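PDB 4G2A: YARHG domain-containing protein from Legionella pneumophila subsp. pneumophila, which is of unknown function but, as a two-domain protein with a YARHG domain, may bind a nutrient. Local coordinates for residues A[300-303]-A[304-308]; A[259-263]-A[264-268]. All blocks are in the same frame, centred on the assembly; numbering follows the deposited sequence.

Contact 1: A[300-303]-A[304-308]; sequences PDYS and DRMLN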
loop_
_atom_site.group_PDB
_atom_site.type_symbol
_atom_site.label_atom_id
_atom_site.label_comp_id
_atom_site.label_asym_id
_atom_site.label_seq_id
_atom_site.Cartn_x
_atom_site.Cartn_y
_atom_site.Cartn_z
ATOM N N PRO A 300 -3.017 21.550 15.403
ATOM C CA PRO A 300 -3.539 22.507 16.401
ATOM C C PRO A 300 -4.194 21.826 17.603
ATOM O O PRO A 300 -4.352 22.459 18.652
ATOM C CB PRO A 300 -4.560 23.329 15.614
ATOM C CG PRO A 300 -4.358 22.957 14.176
ATOM C CD PRO A 300 -3.830 21.577 14.172
ATOM N N ASP A 301 -4.540 20.527 17.459
ATOM C CA ASP A 301 -5.138 19.690 18.499
ATOM C C ASP A 301 -4.044 18.922 19.283
ATOM O O ASP A 301 -4.371 18.005 20.061
ATOM C CB ASP A 301 -6.163 18.715 17.880
ATOM C CG ASP A 301 -7.281 19.396 17.112
ATOM O OD1 ASP A 301 -7.948 20.286 17.692
ATOM O OD2 ASP A 301 -7.505 19.026 15.936
ATOM N N TYR A 302 -2.750 19.326 19.112
ATOM C CA TYR A 302 -1.641 18.691 19.825
ATOM C C TYR A 302 -1.834 18.776 21.337
ATOM O O TYR A 302 -2.336 19.781 21.850
ATOM C CB TYR A 302 -0.254 19.269 19.453
ATOM C CG TYR A 302 0.853 18.695 20.323
ATOM C CD1 TYR A 302 1.315 17.394 20.130
ATOM C CD2 TYR A 302 1.350 19.405 21.418
ATOM C CE1 TYR A 302 2.278 16.833 20.969
ATOM C CE2 TYR A 302 2.294 18.842 22.280
ATOM C CZ TYR A 302 2.767 17.562 22.037
ATOM O OH TYR A 302 3.715 17.000 22.846
ATOM N N SER A 303 -1.399 17.707 22.031
ATOM C CA SER A 303 -1.383 17.551 23.481
ATOM C C SER A 303 -0.246 16.642 23.873
ATOM O O SER A 303 0.037 15.672 23.163
ATOM C CB SER A 303 -2.699 16.970 23.988
ATOM O OG SER A 303 -2.607 16.665 25.372
ATOM N N ASP A 304 0.353 16.900 25.040
ATOM C CA ASP A 304 1.411 16.050 25.566
ATOM C C ASP A 304 0.858 14.653 25.895
ATOM O O ASP A 304 1.635 13.706 25.916
ATOM C CB ASP A 304 2.086 16.692 26.788
ATOM C CG ASP A 304 3.017 17.852 26.439
ATOM O OD1 ASP A 304 3.880 17.679 25.534
ATOM O OD2 ASP A 304 2.908 18.922 27.095
ATOM N N ARG A 305 -0.493 14.506 26.030
ATOM C CA ARG A 305 -1.189 13.220 26.262
ATOM C C ARG A 305 -0.959 12.220 25.111
ATOM O O ARG A 305 -1.114 11.015 25.318
ATOM C CB ARG A 305 -2.702 13.417 26.471
ATOM C CG ARG A 305 -3.087 14.237 27.708
ATOM C CD ARG A 305 -2.902 13.486 29.009
ATOM N NE ARG A 305 -3.631 14.128 30.099
ATOM C CZ ARG A 305 -3.960 13.522 31.235
ATOM N NH1 ARG A 305 -3.626 12.251 31.440
ATOM N NH2 ARG A 305 -4.633 14.178 32.173
HETATM N N MSE A 306 -0.539 12.713 23.925
HETATM C CA MSE A 306 -0.234 11.899 22.745
HETATM C C MSE A 306 1.054 11.068 22.904
HETATM O O MSE A 306 1.229 10.086 22.172
HETATM C CB MSE A 306 -0.138 12.785 21.495
HETATM C CG MSE A 306 -1.511 13.236 21.026
HETATM SE SE MSE A 306 -1.519 14.692 19.762
HETATM C CE MSE A 306 -3.425 14.765 19.404
ATOM N N LEU A 307 1.942 11.436 23.857
ATOM C CA LEU A 307 3.187 10.692 24.078
ATOM C C LEU A 307 2.884 9.302 24.654
ATOM O O LEU A 307 2.140 9.166 25.628
ATOM C CB LEU A 307 4.180 11.445 24.975
ATOM C CG LEU A 307 4.660 12.811 24.486
ATOM C CD1 LEU A 307 5.250 13.583 25.619
ATOM C CD2 LEU A 307 5.693 12.686 23.396
ATOM N N ASN A 308 3.428 8.280 23.998
ATOM C CA ASN A 308 3.242 6.886 24.359
ATOM C C ASN A 308 4.407 6.424 25.255
ATOM O O ASN A 308 5.279 7.228 25.600
ATOM C CB ASN A 308 3.052 6.002 23.091
ATOM C CG ASN A 308 4.230 5.827 22.151
ATOM O OD1 ASN A 308 5.390 6.013 22.502
ATOM N ND2 ASN A 308 3.966 5.324 20.957
#
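S303 O accepts the backbone N of M306 at 3.1 Å with an N-H...O angle of 164°, closing a turn in which D304 and R305 both keep helical backbone angles, and the bond from L307 N to D304 O (3.1 Å) adds a second, overlapping turn, making the short 3-10 segment 304-306. With chi1 at 173° the S303 OG lies anti to the backbone N and swings forward to accept R305 N at 3.1 Å. On the Y302 side the ring hydroxyl OH donates to D304 OD1 at 2.8 Å, meeting this oxygen from above the carboxylate plane; ring and carboxylate stand nearly perpendicular, and OD1 sits at the ring edge. The selenomethionine M306 reaches back along the chain, extended beyond CG, and brings SE to 3.9 Å from Y302 CD1, oblique to the ring, while its CE comes 3.4 Å from D301 O. Y274 of helix 263-275 touches both Y302 and D304, and Y277 touches Y302 and M306, so this surface turn rests on the end of that helix and the loop after it. An ST turn at S303 thus opens a 3-10 segment, flanked by a Met-aromatic contact, just before helix 309-321 of the YARHG domain.

Contact 2: A[259-263]-A[264-268]; sequences ARLSN and KELRF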
loop_
_atom_site.group_PDB
_atom_site.type_symbol
_atom_site.label_atom_id
_atom_site.label_comp_id
_atom_site.label_asym_id
_atom_site.label_seq_id
_atom_site.Cartn_x
_atom_site.Cartn_y
_atom_site.Cartn_z
ATOM N N ALA A 259 25.024 10.292 24.973
ATOM C CA ALA A 259 25.997 11.249 25.518
ATOM C C ALA A 259 26.977 11.746 24.430
ATOM O O ALA A 259 27.477 12.866 24.533
ATOM C CB ALA A 259 26.766 10.617 26.668
ATOM N N ARG A 260 27.219 10.921 23.387
ATOM C CA ARG A 260 28.090 11.210 22.237
ATOM C C ARG A 260 27.471 12.220 21.255
ATOM O O ARG A 260 28.161 12.650 20.325
ATOM C CB ARG A 260 28.401 9.913 21.461
ATOM C CG ARG A 260 29.539 9.081 22.030
ATOM C CD ARG A 260 29.707 7.802 21.233
ATOM N NE ARG A 260 29.688 6.625 22.104
ATOM C CZ ARG A 260 29.505 5.379 21.684
ATOM N NH1 ARG A 260 29.326 5.124 20.395
ATOM N NH2 ARG A 260 29.500 4.375 22.552
ATOM N N LEU A 261 26.165 12.544 21.408
ATOM C CA LEU A 261 25.472 13.480 20.526
ATOM C C LEU A 261 25.886 14.927 20.795
ATOM O O LEU A 261 26.092 15.293 21.955
ATOM C CB LEU A 261 23.950 13.352 20.702
ATOM C CG LEU A 261 23.269 12.060 20.231
ATOM C CD1 LEU A 261 21.773 12.120 20.500
ATOM C CD2 LEU A 261 23.533 11.785 18.745
ATOM N N SER A 262 25.978 15.760 19.734
ATOM C CA SER A 262 26.275 17.191 19.882
ATOM C C SER A 262 25.061 17.878 20.537
ATOM O O SER A 262 23.983 17.282 20.558
ATOM C CB SER A 262 26.605 17.819 18.535
ATOM O OG SER A 262 25.474 17.780 17.680
ATOM N N ASN A 263 25.220 19.098 21.089
ATOM C CA ASN A 263 24.112 19.766 21.775
ATOM C C ASN A 263 22.936 20.017 20.824
ATOM O O ASN A 263 21.790 19.851 21.245
ATOM C CB ASN A 263 24.550 21.047 22.485
ATOM C CG ASN A 263 25.184 22.112 21.626
ATOM O OD1 ASN A 263 24.503 23.008 21.115
ATOM N ND2 ASN A 263 26.514 22.105 21.545
ATOM N N LYS A 264 23.224 20.329 19.529
ATOM C CA LYS A 264 22.213 20.535 18.485
ATOM C C LYS A 264 21.467 19.227 18.193
ATOM O O LYS A 264 20.239 19.241 18.152
ATOM C CB LYS A 264 22.845 21.091 17.192
ATOM C CG LYS A 264 23.396 22.512 17.341
ATOM C CD LYS A 264 24.065 23.026 16.062
ATOM C CE LYS A 264 24.759 24.353 16.284
ATOM N NZ LYS A 264 25.505 24.814 15.077
ATOM N N GLU A 265 22.200 18.102 18.012
ATOM C CA GLU A 265 21.626 16.782 17.712
ATOM C C GLU A 265 20.707 16.299 18.829
ATOM O O GLU A 265 19.609 15.816 18.536
ATOM C CB GLU A 265 22.725 15.747 17.476
ATOM C CG GLU A 265 23.337 15.782 16.091
ATOM C CD GLU A 265 24.685 15.095 15.950
ATOM O OE1 GLU A 265 25.209 14.562 16.958
ATOM O OE2 GLU A 265 25.232 15.118 14.823
ATOM N N LEU A 266 21.131 16.458 20.106
ATOM C CA LEU A 266 20.321 16.072 21.252
ATOM C C LEU A 266 19.071 16.963 21.386
ATOM O O LEU A 266 18.011 16.460 21.774
ATOM C CB LEU A 266 21.124 16.064 22.558
ATOM C CG LEU A 266 20.393 15.438 23.772
ATOM C CD1 LEU A 266 20.200 13.937 23.602
ATOM C CD2 LEU A 266 21.104 15.729 25.065
ATOM N N ARG A 267 19.182 18.260 21.060
ATOM C CA ARG A 267 18.045 19.182 21.135
ATOM C C ARG A 267 17.014 18.802 20.056
ATOM O O ARG A 267 15.835 18.693 20.375
ATOM C CB ARG A 267 18.507 20.650 21.010
ATOM C CG ARG A 267 17.393 21.666 20.791
ATOM C CD ARG A 267 17.872 23.058 21.129
ATOM N NE ARG A 267 16.929 24.112 20.748
ATOM C CZ ARG A 267 15.826 24.422 21.425
ATOM N NH1 ARG A 267 15.479 23.721 22.498
ATOM N NH2 ARG A 267 15.048 25.416 21.018
ATOM N N PHE A 268 17.467 18.527 18.818
ATOM C CA PHE A 268 16.599 18.098 17.706
ATOM C C PHE A 268 15.991 16.715 17.975
ATOM O O PHE A 268 14.807 16.546 17.698
ATOM C CB PHE A 268 17.342 18.109 16.355
ATOM C CG PHE A 268 17.773 19.476 15.863
ATOM C CD1 PHE A 268 16.971 20.602 16.071
ATOM C CD2 PHE A 268 18.954 19.634 15.144
ATOM C CE1 PHE A 268 17.358 21.859 15.592
ATOM C CE2 PHE A 268 19.333 20.892 14.650
ATOM C CZ PHE A 268 18.535 21.995 14.884
#
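S262 and E265 pair as a capping box at the start of helix 263-275, with S262 as the N-cap. One half of the box is firm: S262 N points at E265 OE1 over 3.1 Å with an N-H...O angle of 171°, reaching the oxygen from above the carboxylate plane. The return bond, E265 N to S262 OG, is weak at 3.3 Å, although chi1 of S262 (65°) places OG between the backbone N and the carbonyl carbon, where it can turn to the first helical turn. The extended E265 side chain lies back against this serine, CG 3.3 Å from S262 OG.

The closer apolar packing is between L261, just before the cap, and L266, in the first turn and a half, both only partly exposed. They touch CD1 to CD1 at 3.9 Å with their side chains crossing at about a right angle; this N' to N4 pairing fits a hydrophobic staple. L261 CD2 also lies 3.7 Å from E265 OE1, so L261 belongs to the staple and also lies beside the box.

The solvent side is looser. N263 and K264 are exposed and run side by side in the same direction; N263 OD1 lies 4.0 Å from K264 CG, a loose contact near the base of the lysine. R267, by contrast, is anchored: its side chain turns to helix 284-291, where NE forms a salt bridge with D285 OD2. Its backbone still belongs to the helix start: R267 N donates to N263 O at 3.1 Å, tilted 29° from the carbonyl plane.

Overall arrangement
Followed from the N terminus, the chain reaches the two contacts in series, both within the YARHG region and on the same side of the chain's centre. Contact 2 (259-268) comes first and closes the short connection between helix 254-259 and helix 263-275. The chain then runs along helix 263-275 and through helix 284-291 before contact 1 (300-308) closes the turn leading into helix 309-321. Neither nests in or crosses the other: their centres lie 24 Å apart, and their nearest atoms about 11 Å. Helix 263-275 links them, since contact 2 forms its beginning while L307 of contact 1 touches I273 and Y274 near its end.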